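7beta-hydroxysteroid dehydrogenase (Collinsella aerofaciens, PDB 5FYD) catalyses the NADPH-dependent reduction of the 7-oxo group of 7-oxolithocholate to give ursodeoxycholate, as a homodimeric short-chain dehydrogenase/reductase. Local coordinates at residues W10-G15 with E74-A79; P70-T75 with V116-K121; A137-S142 with E223-E228. All coordinates share one frame; numbering follows the deposited sequence.

Contact 1 (W10-G15 with E74-A79); sequences WGLILG and ETVFAA
V76 sets its two methyl groups against L12 and L14, joining helix 72-80 to strand 10-14, an inner strand of the parallel Rossmann sheet of short-chain dehydrogenases. The tight part is wholly aliphatic and buried. Alternate residues of a strand point to the same side, which brings both leucines under the helix while I13 faces the other way, onto F87 of the neighbouring strand. The CG1 methyl of V76 lies 3.9 Å from CD2 of L12 and 4.0 Å from CD2 of L14, serving both leucines at once. It gets there because CG1 stands opposite the backbone N (chi1 175°). A short branched valine suits a helix this near the sheet, and the longer leucines reach out to it. From helix 105-132, Y126 packs on L12 and V76 and C122 on L14, and V36 and V38 of the next strand flank L12. The other side of the helix is looser: E74 and A78 are exposed and do not meet the strand; a charged glutamate suits solvent and alanine suits a helix. F77 starts out away from the strand, its ring stacking on H125. On the buried side, the second methyl of V76, CG2, lies 4.1 Å from CD2 of L14.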
loop_
_atom_site.group_PDB
_atom_site.type_symbol
_atom_site.label_atom_id
_atom_site.label_comp_id
_atom_site.label_asym_id
_atom_site.label_seq_id
_atom_site.Cartn_x
_atom_site.Cartn_y
_atom_site.Cartn_z
ATOM N N TRP A 10 -2.741 24.528 22.157
ATOM C CA TRP A 10 -2.055 23.694 21.198
ATOM C C TRP A 10 -2.572 22.258 21.216
ATOM O O TRP A 10 -2.842 21.703 22.281
ATOM C CB TRP A 10 -0.555 23.683 21.474
ATOM C CG TRP A 10 0.123 24.983 21.177
ATOM C CD1 TRP A 10 0.193 26.078 21.980
ATOM C CD2 TRP A 10 0.849 25.297 19.995
ATOM N NE1 TRP A 10 0.915 27.076 21.360
ATOM C CE2 TRP A 10 1.320 26.629 20.135
ATOM C CE3 TRP A 10 1.131 24.595 18.813
ATOM C CZ2 TRP A 10 2.097 27.247 19.167
ATOM C CZ3 TRP A 10 1.874 25.208 17.835
ATOM C CH2 TRP A 10 2.353 26.537 18.010
ATOM N N GLY A 11 -2.684 21.673 20.031
ATOM C CA GLY A 11 -2.973 20.245 19.875
ATOM C C GLY A 11 -1.799 19.552 19.217
ATOM O O GLY A 11 -1.110 20.132 18.381
ATOM N N LEU A 12 -1.578 18.304 19.607
ATOM C CA LEU A 12 -0.419 17.528 19.216
ATOM C C LEU A 12 -0.907 16.344 18.433
ATOM O O LEU A 12 -1.635 15.487 18.973
ATOM C CB LEU A 12 0.309 17.069 20.474
ATOM C CG LEU A 12 1.470 16.106 20.354
ATOM C CD1 LEU A 12 2.569 16.657 19.468
ATOM C CD2 LEU A 12 2.011 15.792 21.720
ATOM N N ILE A 13 -0.514 16.270 17.170
ATOM C CA ILE A 13 -0.852 15.145 16.337
ATOM C C ILE A 13 0.400 14.309 16.109
ATOM O O ILE A 13 1.349 14.742 15.433
ATOM C CB ILE A 13 -1.445 15.591 14.980
ATOM C CG1 ILE A 13 -2.590 16.611 15.198
ATOM C CG2 ILE A 13 -1.891 14.386 14.159
ATOM C CD1 ILE A 13 -3.665 16.183 16.175
ATOM N N LEU A 14 0.384 13.099 16.654
ATOM C CA LEU A 14 1.537 12.195 16.601
ATOM C C LEU A 14 1.336 11.228 15.435
ATOM O O LEU A 14 0.639 10.201 15.556
ATOM C CB LEU A 14 1.708 11.472 17.933
ATOM C CG LEU A 14 1.936 12.455 19.080
ATOM C CD1 LEU A 14 1.453 11.953 20.425
ATOM C CD2 LEU A 14 3.415 12.842 19.093
ATOM N N GLY A 15 1.927 11.575 14.288
ATOM C CA GLY A 15 1.745 10.848 13.044
ATOM C C GLY A 15 0.887 11.666 12.107
ATOM O O GLY A 15 -0.226 11.265 11.779
ATOM N N GLU A 74 10.728 11.744 23.829
ATOM C CA GLU A 74 11.478 12.832 24.454
ATOM C C GLU A 74 11.730 14.036 23.532
ATOM O O GLU A 74 11.711 15.189 23.988
ATOM C CB GLU A 74 12.809 12.291 25.013
ATOM C CG GLU A 74 12.610 11.384 26.213
ATOM C CD GLU A 74 12.040 12.103 27.420
ATOM O OE1 GLU A 74 12.303 13.330 27.582
ATOM O OE2 GLU A 74 11.309 11.445 28.191
ATOM N N THR A 75 11.933 13.777 22.247
ATOM C CA THR A 75 12.055 14.840 21.245
ATOM C C THR A 75 10.769 15.653 21.207
ATOM O O THR A 75 10.784 16.886 21.216
ATOM C CB THR A 75 12.352 14.247 19.869
ATOM O OG1 THR A 75 13.653 13.650 19.912
ATOM C CG2 THR A 75 12.323 15.277 18.759
ATOM N N VAL A 76 9.653 14.945 21.219
ATOM C CA VAL A 76 8.340 15.598 21.238
ATOM C C VAL A 76 8.150 16.417 22.524
ATOM O O VAL A 76 7.729 17.573 22.469
ATOM C CB VAL A 76 7.204 14.573 21.089
ATOM C CG1 VAL A 76 5.850 15.242 21.225
ATOM C CG2 VAL A 76 7.319 13.855 19.752
ATOM N N PHE A 77 8.451 15.821 23.672
ATOM C CA PHE A 77 8.250 16.514 24.939
ATOM C C PHE A 77 9.062 17.794 25.020
ATOM O O PHE A 77 8.594 18.806 25.598
ATOM C CB PHE A 77 8.610 15.644 26.152
ATOM C CG PHE A 77 7.919 14.300 26.194
ATOM C CD1 PHE A 77 6.723 14.057 25.528
ATOM C CD2 PHE A 77 8.494 13.275 26.917
ATOM C CE1 PHE A 77 6.137 12.791 25.581
ATOM C CE2 PHE A 77 7.917 12.019 26.985
ATOM C CZ PHE A 77 6.737 11.780 26.324
ATOM N N ALA A 78 10.286 17.752 24.494
ATOM C CA ALA A 78 11.134 18.952 24.500
ATOM C C ALA A 78 10.522 20.029 23.605
ATOM O O ALA A 78 10.519 21.213 23.983
ATOM C CB ALA A 78 12.567 18.627 24.081
ATOM N N ALA A 79 9.964 19.618 22.463
ATOM C CA ALA A 79 9.307 20.535 21.517
ATOM C C ALA A 79 8.068 21.224 22.078
ATOM O O ALA A 79 7.808 22.401 21.763
ATOM C CB ALA A 79 8.952 19.824 20.213
#

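Contact 2 (P70-T75 with V116-K121); sequences PGAAET and VVTFLK
A73 and K121 meet through their aliphatic carbons: CB of A73 is 3.8 Å from CB of K121. A73 has the most surface buried here, and its single methyl suits a place where the two backbones come close, its CA lying 5.8 Å from CA of T118. K121 presents its stem rather than its charge. With CG opposite the carbonyl carbon (chi1 -75°) and the chain extended beyond it, the lysine runs past the alanine, CD coming within 3.9 Å of A73 CB. Its ammonium end stays at the exposed margin, where NZ is 5.6 Å from OE2 of E74, too far for a salt bridge, though the opposite charges may attract weakly. The two helices, 72-80 and 105-132, pack on one face of the Rossmann sheet, and the contact lies at the first turn of 72-80, with G71 as its N-cap residue. The methyl of T118, CG2, lies 4.4 Å from CB of A73, while OG1 is hydrogen-bonded to F67 O and N113 O, F67 being an NADP(+)-binding residue. A water bridges the helices, accepting from A73 N at 2.9 Å and donating to T118 OG1 at 2.9 Å, which satisfies an amide of the helix's first turn.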
loop_
_atom_site.group_PDB
_atom_site.type_symbol
_atom_site.label_atom_id
_atom_site.label_comp_id
_atom_site.label_asym_id
_atom_site.label_seq_id
_atom_site.Cartn_x
_atom_site.Cartn_y
_atom_site.Cartn_z
ATOM N N PRO A 70 14.269 4.833 19.682
ATOM C CA PRO A 70 14.376 5.342 21.042
ATOM C C PRO A 70 14.630 6.858 21.055
ATOM O O PRO A 70 15.320 7.377 20.181
ATOM C CB PRO A 70 15.581 4.591 21.620
ATOM C CG PRO A 70 16.311 4.019 20.474
ATOM C CD PRO A 70 15.352 3.893 19.331
ATOM N N GLY A 71 14.027 7.529 22.016
ATOM C CA GLY A 71 14.129 8.982 22.170
ATOM C C GLY A 71 13.094 9.801 21.414
ATOM O O GLY A 71 13.086 11.041 21.526
ATOM N N ALA A 72 12.229 9.155 20.632
ATOM C CA ALA A 72 11.250 9.890 19.825
ATOM C C ALA A 72 10.323 10.699 20.726
ATOM O O ALA A 72 10.126 11.893 20.515
ATOM C CB ALA A 72 10.456 8.926 18.951
ATOM N N ALA A 73 9.792 10.071 21.762
ATOM C CA ALA A 73 8.848 10.742 22.650
ATOM C C ALA A 73 9.499 11.931 23.348
ATOM O O ALA A 73 8.920 12.996 23.404
ATOM C CB ALA A 73 8.283 9.779 23.675
ATOM N N GLU A 74 10.728 11.744 23.829
ATOM C CA GLU A 74 11.478 12.832 24.454
ATOM C C GLU A 74 11.730 14.036 23.532
ATOM O O GLU A 74 11.711 15.189 23.988
ATOM C CB GLU A 74 12.809 12.291 25.013
ATOM C CG GLU A 74 12.610 11.384 26.213
ATOM C CD GLU A 74 12.040 12.103 27.420
ATOM O OE1 GLU A 74 12.303 13.330 27.582
ATOM O OE2 GLU A 74 11.309 11.445 28.191
ATOM N N THR A 75 11.933 13.777 22.247
ATOM C CA THR A 75 12.055 14.840 21.245
ATOM C C THR A 75 10.769 15.653 21.207
ATOM O O THR A 75 10.784 16.886 21.216
ATOM C CB THR A 75 12.352 14.247 19.869
ATOM O OG1 THR A 75 13.653 13.650 19.912
ATOM C CG2 THR A 75 12.323 15.277 18.759
ATOM N N VAL A 116 3.265 0.618 20.984
ATOM C CA VAL A 116 3.192 0.426 22.442
ATOM C C VAL A 116 4.014 1.436 23.237
ATOM O O VAL A 116 3.468 2.154 24.096
ATOM C CB VAL A 116 3.581 -1.016 22.834
ATOM C CG1 VAL A 116 3.506 -1.214 24.346
ATOM C CG2 VAL A 116 2.653 -2.006 22.121
ATOM N N VAL A 117 5.330 1.467 23.026
ATOM C CA VAL A 117 6.206 2.252 23.889
ATOM C C VAL A 117 6.110 3.764 23.670
ATOM O O VAL A 117 5.864 4.520 24.634
ATOM C CB VAL A 117 7.669 1.779 23.810
ATOM C CG1 VAL A 117 8.587 2.669 24.641
ATOM C CG2 VAL A 117 7.768 0.306 24.213
ATOM N N THR A 118 6.347 4.221 22.440
ATOM C CA THR A 118 6.184 5.639 22.130
ATOM C C THR A 118 4.760 6.081 22.387
ATOM O O THR A 118 4.540 7.136 22.948
ATOM C CB THR A 118 6.591 5.980 20.693
ATOM O OG1 THR A 118 7.949 5.548 20.473
ATOM C CG2 THR A 118 6.468 7.488 20.437
ATOM N N PHE A 119 3.806 5.240 22.001
ATOM C CA PHE A 119 2.398 5.461 22.322
ATOM C C PHE A 119 2.194 5.755 23.811
ATOM O O PHE A 119 1.662 6.816 24.163
ATOM C CB PHE A 119 1.545 4.263 21.927
ATOM C CG PHE A 119 0.219 4.244 22.607
ATOM C CD1 PHE A 119 -0.735 5.227 22.322
ATOM C CD2 PHE A 119 -0.075 3.302 23.575
ATOM C CE1 PHE A 119 -1.953 5.227 22.954
ATOM C CE2 PHE A 119 -1.309 3.304 24.210
ATOM C CZ PHE A 119 -2.250 4.276 23.908
ATOM N N LEU A 120 2.622 4.828 24.666
ATOM C CA LEU A 120 2.357 4.977 26.091
ATOM C C LEU A 120 3.151 6.127 26.725
ATOM O O LEU A 120 2.631 6.784 27.605
ATOM C CB LEU A 120 2.592 3.680 26.860
ATOM C CG LEU A 120 1.922 3.680 28.249
ATOM C CD1 LEU A 120 0.393 3.766 28.201
ATOM C CD2 LEU A 120 2.324 2.434 29.023
ATOM N N LYS A 121 4.396 6.342 26.303
ATOM C CA LYS A 121 5.174 7.474 26.806
ATOM C C LYS A 121 4.422 8.771 26.550
ATOM O O LYS A 121 4.279 9.602 27.453
ATOM C CB LYS A 121 6.562 7.535 26.144
ATOM C CG LYS A 121 7.540 6.495 26.670
ATOM C CD LYS A 121 8.905 6.676 26.021
ATOM C CE LYS A 121 9.970 5.885 26.759
ATOM N NZ LYS A 121 11.306 6.246 26.196
HETATM O O HOH W 1 9.799 7.176 22.019
#

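Contact 3 (A137-S142 with E223-E228); sequences AVINVS and EKLGKE
A137 starts the contact with its methyl group, CB lying 3.9 Å from CD2 of L225. So small a side chain lets the leucine come close to the strand, and Y7 of helix 3-7 packs on both residues. At V138 the side chain turns to the other face of the sheet, towards F123 and F130 of helix 105-132; what meets the leucine is its backbone, with O 4.2 Å from L225 CD1. I139, beta-branched as strands readily accept, returns to the first face, its CG1 3.9 Å from the same CD1. The forked L225 thus serves two neighbours, one methyl for A137 and the other for I139, with CG opposite the backbone N (chi1 180°). Strand 136-143 lies inside the parallel Rossmann sheet, and L225 lies between helix 214-224 and this chain's edge strand 230-232. Just beyond the leucine, G226 takes a positive phi of 81°, a conformation easy for glycine, and K224 O accepts from both K227 N and E228 N as the chain turns. Further along the strand, polar bonds join the packing: N140 ties OD1 to Y90 N and ND2 to T167 OG1, V141 O receives K160 NZ, and S142 OG bonds to K160 O.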
loop_
_atom_site.group_PDB
_atom_site.type_symbol
_atom_site.label_atom_id
_atom_site.label_comp_id
_atom_site.label_asym_id
_atom_site.label_seq_id
_atom_site.Cartn_x
_atom_site.Cartn_y
_atom_site.Cartn_z
ATOM N N ALA A 137 -7.923 16.988 26.003
ATOM C CA ALA A 137 -8.572 15.906 25.282
ATOM C C ALA A 137 -7.579 15.013 24.594
ATOM O O ALA A 137 -6.541 15.479 24.115
ATOM C CB ALA A 137 -9.539 16.475 24.284
ATOM N N VAL A 138 -7.885 13.721 24.554
ATOM C CA VAL A 138 -7.085 12.761 23.827
ATOM C C VAL A 138 -8.021 11.930 22.966
ATOM O O VAL A 138 -9.028 11.424 23.468
ATOM C CB VAL A 138 -6.333 11.798 24.761
ATOM C CG1 VAL A 138 -5.526 10.764 23.944
ATOM C CG2 VAL A 138 -5.424 12.570 25.700
ATOM N N ILE A 139 -7.694 11.787 21.688
ATOM C CA ILE A 139 -8.355 10.790 20.825
ATOM C C ILE A 139 -7.271 9.936 20.242
ATOM O O ILE A 139 -6.479 10.416 19.456
ATOM C CB ILE A 139 -9.175 11.432 19.681
ATOM C CG1 ILE A 139 -10.294 12.310 20.254
ATOM C CG2 ILE A 139 -9.738 10.343 18.747
ATOM C CD1 ILE A 139 -11.016 13.131 19.195
ATOM N N ASN A 140 -7.213 8.676 20.641
ATOM C CA ASN A 140 -6.244 7.765 20.075
ATOM C C ASN A 140 -6.910 6.884 19.035
ATOM O O ASN A 140 -8.099 6.598 19.106
ATOM C CB ASN A 140 -5.582 6.918 21.149
ATOM C CG ASN A 140 -4.745 7.732 22.083
ATOM O OD1 ASN A 140 -4.092 8.698 21.678
ATOM N ND2 ASN A 140 -4.749 7.354 23.359
ATOM N N VAL A 141 -6.123 6.460 18.059
ATOM C CA VAL A 141 -6.625 5.704 16.921
ATOM C C VAL A 141 -6.250 4.234 17.042
ATOM O O VAL A 141 -5.072 3.885 17.177
ATOM C CB VAL A 141 -6.078 6.312 15.626
ATOM C CG1 VAL A 141 -6.559 5.530 14.407
ATOM C CG2 VAL A 141 -6.489 7.769 15.550
ATOM N N SER A 142 -7.260 3.377 17.038
ATOM C CA SER A 142 -7.060 1.938 16.917
ATOM C C SER A 142 -7.549 1.408 15.564
ATOM O O SER A 142 -7.903 2.177 14.644
ATOM C CB SER A 142 -7.719 1.225 18.099
ATOM O OG SER A 142 -7.311 -0.131 18.167
ATOM N N GLU A 223 -17.378 14.378 17.176
ATOM C CA GLU A 223 -18.804 14.392 17.546
ATOM C C GLU A 223 -19.048 13.640 18.853
ATOM O O GLU A 223 -19.849 14.071 19.662
ATOM C CB GLU A 223 -19.674 13.843 16.409
ATOM C CG GLU A 223 -19.883 14.902 15.324
ATOM C CD GLU A 223 -20.668 14.423 14.104
ATOM O OE1 GLU A 223 -21.310 13.340 14.177
ATOM O OE2 GLU A 223 -20.630 15.140 13.068
ATOM N N LYS A 224 -18.298 12.562 19.083
ATOM C CA LYS A 224 -18.494 11.700 20.257
ATOM C C LYS A 224 -17.538 11.958 21.432
ATOM O O LYS A 224 -17.700 11.375 22.505
ATOM C CB LYS A 224 -18.468 10.243 19.800
ATOM C CG LYS A 224 -19.686 9.963 18.916
ATOM C CD LYS A 224 -19.684 8.574 18.323
ATOM C CE LYS A 224 -20.983 8.357 17.564
ATOM N NZ LYS A 224 -20.927 7.136 16.743
ATOM N N LEU A 225 -16.576 12.863 21.243
ATOM C CA LEU A 225 -15.598 13.186 22.268
ATOM C C LEU A 225 -16.296 13.755 23.498
ATOM O O LEU A 225 -17.070 14.698 23.382
ATOM C CB LEU A 225 -14.586 14.214 21.743
ATOM C CG LEU A 225 -13.502 14.638 22.705
ATOM C CD1 LEU A 225 -12.633 13.482 23.198
ATOM C CD2 LEU A 225 -12.679 15.747 22.066
ATOM N N GLY A 226 -16.026 13.160 24.660
ATOM C CA GLY A 226 -16.698 13.533 25.899
ATOM C C GLY A 226 -18.075 12.926 26.081
ATOM O O GLY A 226 -18.699 13.188 27.094
ATOM N N LYS A 227 -18.549 12.119 25.126
ATOM C CA LYS A 227 -19.830 11.424 25.219
ATOM C C LYS A 227 -19.658 9.908 25.222
ATOM O O LYS A 227 -20.290 9.210 26.011
ATOM C CB LYS A 227 -20.706 11.784 24.032
ATOM C CG LYS A 227 -21.031 13.266 23.884
ATOM C CD LYS A 227 -21.865 13.464 22.624
ATOM C CE LYS A 227 -22.408 14.871 22.478
ATOM N NZ LYS A 227 -21.320 15.865 22.312
ATOM N N GLU A 228 -18.839 9.393 24.306
ATOM C CA GLU A 228 -18.608 7.952 24.199
ATOM C C GLU A 228 -17.138 7.682 24.416
ATOM O O GLU A 228 -16.310 8.502 24.038
ATOM C CB GLU A 228 -19.064 7.431 22.838
ATOM C CG GLU A 228 -20.542 7.700 22.606
ATOM C CD GLU A 228 -21.091 7.046 21.368
ATOM O OE1 GLU A 228 -20.619 5.967 20.991
ATOM O OE2 GLU A 228 -22.026 7.632 20.773
#

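Contacts 1 and 2 share helix 72-80 and lie with centres 10 Å apart: contact 1 joins that helix to the sheet, contact 2 to helix 105-132. They touch where F77 CZ comes 3.5 Å from K121 O. Both border the cofactor site, since the side chains of L14 and T118 are each about 4 Å from that of F67, an NADP(+)-binding residue. Contact 3 lies about 19 Å from contact 1, centre to centre, on the same sheet, and about 21 Å from contact 2. It nevertheless meets contact 2 where F119 CE1 is 3.5 Å from N140 ND2. Its strand ends at S143, the inferred transition-state stabiliser.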